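Local coordinates for protein cytochrome c, putative (PDB 1SP3) that carries eight covalently bound c-type hemes and probably acts as a respiratory tetrathionate reductase, at residues D302-N307 / N343-P348; P3-L8 / A128-A133; D413-G418 / Q429-K434. One frame throughout, in Å; residues are numbered along the deposited sequence.

Contact 1: D302-N307 / N343-P348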
loop_
_atom_site.group_PDB
_atom_site.type_symbol
_atom_site.label_atom_id
_atom_site.label_comp_id
_atom_site.label_asym_id
_atom_site.label_seq_id
_atom_site.Cartn_x
_atom_site.Cartn_y
_atom_site.Cartn_z
ATOM N N ASP A 302 -2.638 7.374 -19.673
ATOM C CA ASP A 302 -2.207 8.769 -19.604
ATOM C C ASP A 302 -0.936 8.894 -20.447
ATOM O O ASP A 302 -0.109 8.014 -20.408
ATOM C CB ASP A 302 -1.778 9.115 -18.177
ATOM C CG ASP A 302 -2.942 9.366 -17.239
ATOM O OD1 ASP A 302 -4.109 9.154 -17.618
ATOM O OD2 ASP A 302 -2.766 9.840 -16.102
ATOM N N LYS A 303 -0.768 9.985 -21.202
ATOM C CA LYS A 303 0.525 10.184 -21.836
ATOM C C LYS A 303 1.631 10.500 -20.812
ATOM O O LYS A 303 1.381 11.050 -19.734
ATOM C CB LYS A 303 0.447 11.312 -22.894
ATOM C CG LYS A 303 -0.364 10.836 -24.144
ATOM C CD LYS A 303 0.485 10.619 -25.399
ATOM C CE LYS A 303 1.159 11.951 -25.853
ATOM N NZ LYS A 303 2.102 11.832 -27.065
ATOM N N MET A 304 2.872 10.196 -21.149
ATOM C CA MET A 304 3.922 10.556 -20.223
ATOM C C MET A 304 5.099 11.002 -21.079
ATOM O O MET A 304 5.050 10.855 -22.317
ATOM C CB MET A 304 4.247 9.396 -19.261
ATOM C CG MET A 304 4.178 8.008 -19.810
ATOM S SD MET A 304 5.475 7.645 -21.093
ATOM C CE MET A 304 6.982 7.366 -20.265
ATOM N N ASP A 305 6.152 11.447 -20.417
ATOM C CA ASP A 305 7.359 11.902 -21.080
ATOM C C ASP A 305 8.580 11.178 -20.502
ATOM O O ASP A 305 8.940 11.342 -19.307
ATOM C CB ASP A 305 7.511 13.405 -20.897
ATOM C CG ASP A 305 8.870 13.920 -21.371
ATOM O OD1 ASP A 305 9.648 13.231 -22.086
ATOM O OD2 ASP A 305 9.246 15.041 -21.028
ATOM N N SER A 306 9.210 10.354 -21.342
ATOM C CA SER A 306 10.355 9.590 -20.887
ATOM C C SER A 306 11.635 10.354 -20.682
ATOM O O SER A 306 12.568 9.747 -20.200
ATOM C CB SER A 306 10.690 8.427 -21.806
ATOM O OG SER A 306 10.799 8.836 -23.140
ATOM N N ASN A 307 11.754 11.623 -21.060
ATOM C CA ASN A 307 13.009 12.295 -20.699
ATOM C C ASN A 307 12.980 12.817 -19.220
ATOM O O ASN A 307 13.960 13.302 -18.693
ATOM C CB ASN A 307 13.450 13.333 -21.758
ATOM C CG ASN A 307 14.922 13.882 -21.492
ATOM O OD1 ASN A 307 15.070 15.004 -20.961
ATOM N ND2 ASN A 307 15.996 13.070 -21.825
ATOM N N ASN A 343 2.593 7.636 -26.062
ATOM C CA ASN A 343 3.715 7.748 -25.000
ATOM C C ASN A 343 3.154 7.352 -23.623
ATOM O O ASN A 343 2.892 8.210 -22.860
ATOM C CB ASN A 343 4.465 9.113 -25.040
ATOM C CG ASN A 343 5.700 9.098 -25.971
ATOM O OD1 ASN A 343 6.716 8.454 -25.708
ATOM N ND2 ASN A 343 5.609 9.825 -27.058
ATOM N N ILE A 344 2.853 6.066 -23.407
ATOM C CA ILE A 344 2.154 5.574 -22.207
ATOM C C ILE A 344 2.828 4.398 -21.545
ATOM O O ILE A 344 3.453 3.540 -22.229
ATOM C CB ILE A 344 0.683 5.119 -22.498
ATOM C CG1 ILE A 344 0.667 3.801 -23.306
ATOM C CG2 ILE A 344 -0.078 6.206 -23.214
ATOM C CD1 ILE A 344 -0.725 3.289 -23.562
ATOM N N PHE A 345 2.652 4.294 -20.212
ATOM C CA PHE A 345 3.163 3.090 -19.532
ATOM C C PHE A 345 2.335 1.874 -19.878
ATOM O O PHE A 345 1.091 1.974 -20.005
ATOM C CB PHE A 345 3.198 3.330 -17.992
ATOM C CG PHE A 345 4.366 4.190 -17.573
ATOM C CD1 PHE A 345 4.151 5.428 -16.953
ATOM C CD2 PHE A 345 5.669 3.756 -17.786
ATOM C CE1 PHE A 345 5.206 6.204 -16.583
ATOM C CE2 PHE A 345 6.766 4.537 -17.377
ATOM C CZ PHE A 345 6.508 5.763 -16.796
ATOM N N ILE A 346 3.008 0.753 -20.019
ATOM C CA ILE A 346 2.421 -0.513 -20.362
ATOM C C ILE A 346 2.195 -1.332 -19.137
ATOM O O ILE A 346 2.998 -1.233 -18.232
ATOM C CB ILE A 346 3.401 -1.271 -21.221
ATOM C CG1 ILE A 346 3.510 -0.538 -22.566
ATOM C CG2 ILE A 346 3.045 -2.824 -21.278
ATOM C CD1 ILE A 346 4.629 -1.146 -23.486
ATOM N N THR A 347 1.129 -2.144 -19.143
ATOM C CA THR A 347 0.805 -3.019 -18.064
ATOM C C THR A 347 1.122 -4.382 -18.596
ATOM O O THR A 347 0.315 -4.926 -19.334
ATOM C CB THR A 347 -0.714 -2.947 -17.735
ATOM O OG1 THR A 347 -1.452 -3.132 -18.951
ATOM C CG2 THR A 347 -1.133 -1.536 -17.265
ATOM N N PRO A 348 2.284 -4.931 -18.296
ATOM C CA PRO A 348 2.716 -6.167 -18.964
ATOM C C PRO A 348 2.298 -7.413 -18.198
ATOM O O PRO A 348 2.029 -7.329 -17.031
ATOM C CB PRO A 348 4.234 -6.042 -18.972
ATOM C CG PRO A 348 4.484 -5.406 -17.688
ATOM C CD PRO A 348 3.340 -4.416 -17.423
HETATM O O HOH W 1 8.139 9.825 -23.590
#
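K303 and I344 have the nearest CA atoms across the two segments, 4.9 Å apart. The contact joins the loop after strand 295-297 to strand 344-345, a short strand of the mixed sheet that pairs antiparallel with strand 325-339. A single direct hydrogen bond links the two segments, from M304 N to N343 O at 2.6 Å. The donor lies nearly on the line of the N343 carbonyl, at a C=O...N angle of 168°. K303 CA also approaches N343 O, at 3.2 Å.

M304 and F345 make a Met-aromatic contact, with SD 4.7 Å from the F345 ring centroid. The two side chains cross at about a right angle. The M304 chain starts with CG between the backbone N and the carbonyl carbon, the crowded position (chi1 36°), and bends twice more. Its CE makes a CH-pi contact over one face of the F345 ring, 4.2 Å from the centroid and offset toward the rim. CG touches the ring atom CE1 at 3.8 Å. A390 of strand 387-397 and Y338 of strand 325-339 also border M304 and F345.

A water accepts from S306 N and donates to N343 OD1, bridging the segments. The D302 carboxylate turns away to a salt bridge with R50. Y298 OH hydrogen-bonds both D302 O and F345 N, while I344 CG2 packs against D302 O at 3.3 Å.

Contact 2: P3-L8 / A128-A133. With HEC (heme c), chain C.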
loop_
_atom_site.group_PDB
_atom_site.type_symbol
_atom_site.label_atom_id
_atom_site.label_comp_id
_atom_site.label_asym_id
_atom_site.label_seq_id
_atom_site.Cartn_x
_atom_site.Cartn_y
_atom_site.Cartn_z
ATOM N N PRO A 3 -22.206 -20.712 17.963
ATOM C CA PRO A 3 -22.352 -22.082 17.506
ATOM C C PRO A 3 -21.160 -22.692 16.767
ATOM O O PRO A 3 -21.249 -23.910 16.438
ATOM C CB PRO A 3 -23.477 -21.964 16.465
ATOM C CG PRO A 3 -24.078 -20.758 16.710
ATOM C CD PRO A 3 -22.988 -19.822 17.094
ATOM N N HIS A 4 -20.112 -21.903 16.461
ATOM C CA HIS A 4 -19.079 -22.339 15.483
ATOM C C HIS A 4 -18.566 -23.776 15.657
ATOM O O HIS A 4 -18.529 -24.552 14.708
ATOM C CB HIS A 4 -17.865 -21.390 15.481
ATOM C CG HIS A 4 -18.199 -19.987 15.084
ATOM N ND1 HIS A 4 -17.444 -18.915 15.497
ATOM C CD2 HIS A 4 -19.236 -19.474 14.370
ATOM C CE1 HIS A 4 -17.992 -17.798 15.039
ATOM N NE2 HIS A 4 -19.072 -18.114 14.344
ATOM N N LYS A 5 -18.130 -24.077 16.872
ATOM C CA LYS A 5 -17.445 -25.318 17.201
ATOM C C LYS A 5 -18.288 -26.564 16.978
ATOM O O LYS A 5 -17.744 -27.652 16.690
ATOM C CB LYS A 5 -16.904 -25.235 18.627
ATOM C CG LYS A 5 -15.498 -24.547 18.644
ATOM C CD LYS A 5 -15.395 -23.362 19.615
ATOM C CE LYS A 5 -13.943 -22.839 19.769
ATOM N NZ LYS A 5 -13.793 -21.849 20.912
ATOM N N ASP A 6 -19.604 -26.364 17.059
ATOM C CA ASP A 6 -20.647 -27.357 16.854
ATOM C C ASP A 6 -21.064 -27.503 15.380
ATOM O O ASP A 6 -21.349 -28.622 14.915
ATOM C CB ASP A 6 -21.896 -26.994 17.727
ATOM C CG ASP A 6 -21.685 -27.284 19.268
ATOM O OD1 ASP A 6 -20.675 -27.971 19.646
ATOM O OD2 ASP A 6 -22.478 -26.876 20.174
ATOM N N VAL A 7 -21.096 -26.396 14.629
ATOM C CA VAL A 7 -21.738 -26.429 13.299
ATOM C C VAL A 7 -20.791 -26.596 12.072
ATOM O O VAL A 7 -21.256 -26.792 10.936
ATOM C CB VAL A 7 -22.745 -25.264 13.100
ATOM C CG1 VAL A 7 -23.364 -25.365 11.737
ATOM C CG2 VAL A 7 -23.899 -25.320 14.135
ATOM N N LEU A 8 -19.483 -26.521 12.305
ATOM C CA LEU A 8 -18.555 -26.404 11.189
ATOM C C LEU A 8 -17.625 -27.595 11.180
ATOM O O LEU A 8 -16.422 -27.418 10.976
ATOM C CB LEU A 8 -17.725 -25.103 11.275
ATOM C CG LEU A 8 -18.490 -23.792 11.162
ATOM C CD1 LEU A 8 -17.679 -22.605 11.673
ATOM C CD2 LEU A 8 -19.058 -23.536 9.755
ATOM N N ALA A 128 -12.135 -23.009 10.492
ATOM C CA ALA A 128 -13.495 -22.456 10.554
ATOM C C ALA A 128 -14.066 -22.475 11.957
ATOM O O ALA A 128 -14.725 -21.540 12.326
ATOM C CB ALA A 128 -14.434 -23.226 9.687
ATOM N N GLN A 129 -13.833 -23.553 12.722
ATOM C CA GLN A 129 -14.376 -23.673 14.069
ATOM C C GLN A 129 -13.758 -22.679 15.026
ATOM O O GLN A 129 -14.421 -22.224 16.003
ATOM C CB GLN A 129 -14.132 -25.071 14.605
ATOM C CG GLN A 129 -15.021 -26.116 13.962
ATOM C CD GLN A 129 -14.490 -27.505 14.186
ATOM O OE1 GLN A 129 -14.469 -28.305 13.254
ATOM N NE2 GLN A 129 -14.047 -27.799 15.427
ATOM N N ASN A 130 -12.507 -22.306 14.752
ATOM C CA ASN A 130 -11.821 -21.419 15.676
ATOM C C ASN A 130 -11.824 -19.911 15.373
ATOM O O ASN A 130 -11.161 -19.146 16.023
ATOM C CB ASN A 130 -10.439 -21.940 15.896
ATOM C CG ASN A 130 -10.470 -23.213 16.750
ATOM O OD1 ASN A 130 -10.566 -23.096 17.962
ATOM N ND2 ASN A 130 -10.499 -24.440 16.094
ATOM N N VAL A 131 -12.611 -19.525 14.382
ATOM C CA VAL A 131 -12.680 -18.172 13.824
ATOM C C VAL A 131 -13.054 -17.213 14.973
ATOM O O VAL A 131 -13.794 -17.580 15.899
ATOM C CB VAL A 131 -13.718 -18.386 12.732
ATOM C CG1 VAL A 131 -15.015 -17.719 12.891
ATOM C CG2 VAL A 131 -13.130 -18.521 11.315
ATOM N N GLY A 132 -12.543 -15.989 14.935
ATOM C CA GLY A 132 -12.920 -15.000 15.917
ATOM C C GLY A 132 -12.461 -13.587 15.489
ATOM O O GLY A 132 -12.298 -13.312 14.285
ATOM N N ALA A 133 -12.213 -12.717 16.470
ATOM C CA ALA A 133 -11.966 -11.323 16.156
ATOM C C ALA A 133 -10.570 -11.258 15.550
ATOM O O ALA A 133 -9.674 -12.027 15.976
ATOM C CB ALA A 133 -12.120 -10.471 17.418
HETATM FE FE HEC C . -20.351 -16.973 13.102
HETATM C CHA HEC C . -20.201 -14.852 15.673
HETATM C CHB HEC C . -17.599 -15.534 11.657
HETATM C CHC HEC C . -20.152 -19.532 10.792
HETATM C CHD HEC C . -23.461 -18.027 14.004
HETATM N NA HEC C . -19.112 -15.426 13.555
HETATM C C1A HEC C . -19.194 -14.729 14.728
HETATM C C2A HEC C . -18.111 -13.791 14.729
HETATM C C3A HEC C . -17.380 -13.983 13.617
HETATM C C4A HEC C . -18.016 -15.016 12.850
HETATM C CMA HEC C . -16.069 -13.254 13.221
HETATM C CAA HEC C . -17.812 -12.783 15.884
HETATM C CBA HEC C . -16.743 -13.570 16.676
HETATM C CGA HEC C . -16.352 -12.858 17.919
HETATM O O1A HEC C . -15.405 -13.375 18.602
HETATM O O2A HEC C . -16.988 -11.800 18.202
HETATM N NB HEC C . -19.105 -17.483 11.508
HETATM C C1B HEC C . -18.045 -16.692 11.089
HETATM C C2B HEC C . -17.453 -17.360 9.939
HETATM C C3B HEC C . -18.164 -18.468 9.715
HETATM C C4B HEC C . -19.193 -18.571 10.708
HETATM C CMB HEC C . -16.229 -16.836 9.144
HETATM C CAB HEC C . -17.850 -19.552 8.687
HETATM C CBB HEC C . -16.631 -20.080 8.926
HETATM N NC HEC C . -21.541 -18.479 12.548
HETATM C C1C HEC C . -21.299 -19.402 11.551
HETATM C C2C HEC C . -22.442 -20.265 11.447
HETATM C C3C HEC C . -23.361 -19.842 12.342
HETATM C C4C HEC C . -22.811 -18.699 13.029
HETATM C CMC HEC C . -22.550 -21.438 10.407
HETATM C CAC HEC C . -24.816 -20.420 12.630
HETATM C CBC HEC C . -25.078 -21.748 12.685
HETATM N ND HEC C . -21.622 -16.526 14.617
HETATM C C1D HEC C . -22.867 -17.078 14.789
HETATM C C2D HEC C . -23.514 -16.443 15.944
HETATM C C3D HEC C . -22.489 -15.498 16.443
HETATM C C4D HEC C . -21.354 -15.608 15.571
HETATM C CMD HEC C . -24.930 -16.665 16.554
HETATM C CAD HEC C . -22.694 -14.532 17.622
HETATM C CBD HEC C . -23.480 -13.393 16.998
HETATM C CGD HEC C . -23.983 -12.400 18.057
HETATM O O1D HEC C . -25.036 -12.640 18.750
HETATM O O2D HEC C . -23.301 -11.352 18.254
HETATM O O HOH W 2 -15.124 -19.820 16.785
#
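K5 and Q129 have the nearest CA atoms, 4.7 Å apart, where the short helix 4-7 meets the C-terminal end of helix 124-129. No clear direct hydrogen bond crosses between the segments. They meet by packing and through one water beside a bis-histidine heme c. H4 is an axial ligand of that heme. Its NE2 binds the iron at 2.1 Å, and H26 NE2 holds the other axial position.

H4 CB rests on Q129 O at 3.6 Å. H4 ND1 donates to a water 2.8 Å away that lies in the plane of the ring. Q129 O and V131 O are both within hydrogen-bonding distance of the same water. Segment 128-133 thus reaches the iron ligand through a second-shell solvent bridge, which should help fix the rotation of the imidazole. V131 crosses H4 at about a right angle. Its CG1 touches H4 CE1 at 3.7 Å and the heme meso carbon CHB at 3.6 Å.

Further along, L8 turns its CB toward helix 124-129, where it meets Q129 CG. L8 CD1 lies 3.2 Å from A128 O. It is also 3.9 Å from A128 CB, and each of these two carbons meets heme atom CBB. P3 CD packs on the porphyrin from the other end of its segment, near C1D and CHD. At the outer margin the K5 chain runs over Q129 O, and its CE approaches N130 OD1.

Helix 15-34, which carries H26, closes the neighbourhood: its Q21 touches L8 and its V18 touches A128. Beyond the helix end, G132 is hydrogen-bonded to H102, the end of helix 99-102 and an axial ligand of the next heme.

Contact 3: D413-G418 / Q429-K434. With HEC (heme c), chain J.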
loop_
_atom_site.group_PDB
_atom_site.type_symbol
_atom_site.label_atom_id
_atom_site.label_comp_id
_atom_site.label_asym_id
_atom_site.label_seq_id
_atom_site.Cartn_x
_atom_site.Cartn_y
_atom_site.Cartn_z
ATOM N N ASP A 413 16.624 18.744 14.649
ATOM C CA ASP A 413 16.440 17.876 13.504
ATOM C C ASP A 413 16.059 18.618 12.269
ATOM O O ASP A 413 16.403 18.180 11.174
ATOM C CB ASP A 413 15.420 16.808 13.801
ATOM C CG ASP A 413 15.953 15.797 14.776
ATOM O OD1 ASP A 413 17.042 15.290 14.468
ATOM O OD2 ASP A 413 15.421 15.539 15.897
ATOM N N CYS A 414 15.334 19.715 12.450
ATOM C CA CYS A 414 14.912 20.579 11.336
ATOM C C CYS A 414 15.626 21.892 11.257
ATOM O O CYS A 414 15.890 22.315 10.150
ATOM C CB CYS A 414 13.421 20.881 11.414
ATOM S SG CYS A 414 12.435 19.312 11.420
ATOM N N HIS A 415 15.884 22.575 12.402
ATOM C CA HIS A 415 16.435 23.943 12.406
ATOM C C HIS A 415 17.963 23.875 12.612
ATOM O O HIS A 415 18.474 22.764 12.824
ATOM C CB HIS A 415 15.750 24.852 13.478
ATOM C CG HIS A 415 14.267 25.048 13.237
ATOM N ND1 HIS A 415 13.775 25.789 12.192
ATOM C CD2 HIS A 415 13.188 24.549 13.873
ATOM C CE1 HIS A 415 12.455 25.754 12.195
ATOM N NE2 HIS A 415 12.070 25.035 13.229
ATOM N N ASN A 416 18.661 25.007 12.516
ATOM C CA ASN A 416 20.121 25.057 12.801
ATOM C C ASN A 416 20.868 24.088 11.876
ATOM O O ASN A 416 20.700 24.116 10.674
ATOM C CB ASN A 416 20.386 24.732 14.292
ATOM C CG ASN A 416 19.801 25.768 15.228
ATOM O OD1 ASN A 416 19.608 26.919 14.842
ATOM N ND2 ASN A 416 19.452 25.350 16.444
ATOM N N LYS A 417 21.581 23.125 12.414
ATOM C CA LYS A 417 22.290 22.265 11.460
ATOM C C LYS A 417 21.391 21.128 10.954
ATOM O O LYS A 417 21.819 20.329 10.143
ATOM C CB LYS A 417 23.596 21.770 12.086
ATOM C CG LYS A 417 24.521 22.957 12.526
ATOM C CD LYS A 417 25.382 22.617 13.796
ATOM C CE LYS A 417 26.865 23.204 13.667
ATOM N NZ LYS A 417 27.814 23.055 14.857
ATOM N N GLY A 418 20.135 21.062 11.419
ATOM C CA GLY A 418 19.195 20.012 10.968
ATOM C C GLY A 418 18.944 19.998 9.469
ATOM O O GLY A 418 18.873 21.046 8.812
ATOM N N GLN A 429 11.710 30.519 2.313
ATOM C CA GLN A 429 12.948 31.257 2.127
ATOM C C GLN A 429 13.984 31.038 3.247
ATOM O O GLN A 429 14.200 31.954 4.079
ATOM C CB GLN A 429 12.576 32.722 1.934
ATOM C CG GLN A 429 11.775 32.753 0.662
ATOM C CD GLN A 429 11.299 34.102 0.208
ATOM O OE1 GLN A 429 10.651 34.153 -0.845
ATOM N NE2 GLN A 429 11.597 35.185 0.923
ATOM N N GLY A 430 14.729 29.916 3.183
ATOM C CA GLY A 430 15.565 29.475 4.268
ATOM C C GLY A 430 14.829 29.024 5.527
ATOM O O GLY A 430 13.578 29.123 5.634
ATOM N N ASP A 431 15.604 28.481 6.449
ATOM C CA ASP A 431 15.176 28.022 7.734
ATOM C C ASP A 431 14.350 29.135 8.414
ATOM O O ASP A 431 14.897 30.230 8.612
ATOM C CB ASP A 431 16.411 27.781 8.581
ATOM C CG ASP A 431 16.062 27.212 9.970
ATOM O OD1 ASP A 431 14.904 27.333 10.413
ATOM O OD2 ASP A 431 16.898 26.607 10.629
ATOM N N PRO A 432 13.048 28.896 8.683
ATOM C CA PRO A 432 12.150 29.905 9.273
ATOM C C PRO A 432 12.613 30.463 10.610
ATOM O O PRO A 432 12.141 31.545 10.956
ATOM C CB PRO A 432 10.839 29.146 9.517
ATOM C CG PRO A 432 10.919 27.871 8.840
ATOM C CD PRO A 432 12.312 27.661 8.344
ATOM N N MET A 433 13.467 29.744 11.329
ATOM C CA MET A 433 14.037 30.235 12.567
ATOM C C MET A 433 15.177 31.250 12.353
ATOM O O MET A 433 15.368 32.130 13.189
ATOM C CB MET A 433 14.563 29.051 13.343
ATOM C CG MET A 433 14.912 29.370 14.759
ATOM S SD MET A 433 15.962 28.042 15.438
ATOM C CE MET A 433 14.829 27.120 16.002
ATOM N N LYS A 434 15.945 31.120 11.269
ATOM C CA LYS A 434 17.046 32.053 10.938
ATOM C C LYS A 434 16.439 33.287 10.286
ATOM O O LYS A 434 17.062 34.367 10.241
ATOM C CB LYS A 434 18.087 31.448 9.966
ATOM C CG LYS A 434 18.711 30.111 10.396
ATOM C CD LYS A 434 20.204 30.192 10.580
ATOM C CE LYS A 434 20.765 29.075 11.469
ATOM N NZ LYS A 434 20.156 29.031 12.829
HETATM FE FE HEC J . 10.200 24.817 14.048
HETATM C CHA HEC J . 8.921 27.502 12.362
HETATM C CHB HEC J . 11.333 26.901 16.453
HETATM C CHC HEC J . 10.931 22.167 16.121
HETATM C CHD HEC J . 9.831 22.739 11.470
HETATM N NA HEC J . 10.092 26.844 14.357
HETATM C C1A HEC J . 9.592 27.782 13.509
HETATM C C2A HEC J . 9.929 29.119 14.028
HETATM C C3A HEC J . 10.598 28.951 15.172
HETATM C C4A HEC J . 10.700 27.512 15.389
HETATM C CMA HEC J . 11.220 30.038 16.106
HETATM C CAA HEC J . 9.542 30.430 13.304
HETATM C CBA HEC J . 8.051 30.667 13.555
HETATM C CGA HEC J . 7.753 31.006 15.020
HETATM O O1A HEC J . 8.074 32.173 15.489
HETATM O O2A HEC J . 7.137 30.100 15.697
HETATM N NB HEC J . 10.981 24.559 15.956
HETATM C C1B HEC J . 11.331 25.589 16.771
HETATM C C2B HEC J . 11.718 25.050 18.023
HETATM C C3B HEC J . 11.572 23.721 17.938
HETATM C C4B HEC J . 11.126 23.416 16.634
HETATM C CMB HEC J . 12.229 25.896 19.270
HETATM C CAB HEC J . 11.790 22.712 19.089
HETATM C CBB HEC J . 10.916 22.687 20.147
HETATM N NC HEC J . 10.410 22.847 13.873
HETATM C C1C HEC J . 10.760 21.897 14.798
HETATM C C2C HEC J . 10.842 20.611 14.172
HETATM C C3C HEC J . 10.572 20.795 12.883
HETATM C C4C HEC J . 10.283 22.200 12.662
HETATM C CMC HEC J . 11.228 19.299 14.906
HETATM C CAC HEC J . 10.471 19.798 11.663
HETATM C CBC HEC J . 9.701 18.688 11.439
HETATM N ND HEC J . 9.532 25.107 12.133
HETATM C C1D HEC J . 9.313 24.031 11.302
HETATM C C2D HEC J . 8.511 24.522 10.231
HETATM C C3D HEC J . 8.244 25.960 10.528
HETATM C C4D HEC J . 8.908 26.252 11.736
HETATM C CMD HEC J . 7.972 23.739 9.023
HETATM C CAD HEC J . 7.424 26.948 9.703
HETATM C CBD HEC J . 6.023 27.055 10.368
HETATM C CGD HEC J . 5.241 28.033 9.549
HETATM O O1D HEC J . 5.233 28.008 8.301
HETATM O O2D HEC J . 4.627 28.902 10.136
#
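The last CXXCH heme-binding motif of the chain, which takes in helix 411-414 and ends at H415, is backed here by a loop near the C terminus. From this motif C414 SG bonds covalently to heme atom CAC, and H415 NE2 binds the heme iron. H226 is the second axial ligand, making a bis-histidine site.

D431 carries the contact with both carboxylate oxygens. Its CG, anti to the backbone N (chi1 -177°), is thereby placed beside H415. OD1 accepts from H415 ND1 at 2.6 Å in a nearly straight bond, with an N-H...O angle of 165°. The acceptor lies in the ring plane, the donor comes from the syn side, and ring and carboxylate are nearly coplanar. This His-carboxylate pair fixes the rotation of the imidazole and may make it a stronger donor to the iron. OD1 also accepts from M433 N at 3.0 Å, from above the carboxylate plane. This bond forms an Asx turn that steadies the carboxylate. OD2 takes the backbone N of N416 at 3.0 Å, within the type II' turn H415 to G418.

M433 packs beside the ligand. Its CE lies 3.5 Å from H415 CG and 3.5 Å from the heme meso carbon CHB. P432 packs on the same heme through CB and CG, and W423 meets the H415 ring with planes about 20° apart.

On the exposed side N416 and K434 cross at about a right angle. N416 ND2 is held by N412 OD1, while K434 NZ donates to N416 OD1 at 3.0 Å, in the carbonyl plane.

How the contacts relate
From the N terminus, contact 2 comes first. It joins segment 3-8 to 128-133 and closes a loop of 119 residues that includes helices 15-34 and 99-102. Contact 1 follows, closing 35 mostly strand residues at the mixed sheet. Contact 3 ties the end of helix 411-414 to the loop that follows it, across 10 residues. The three lie in series, so none nests in or crosses another. Contacts 2 and 3 each border a different heme, on opposite sides of the chain's centre, with centres 58 Å apart. Contact 1 belongs to the sheet region, and its centre is 49 Å from that of contact 2 and 39 Å from that of contact 3.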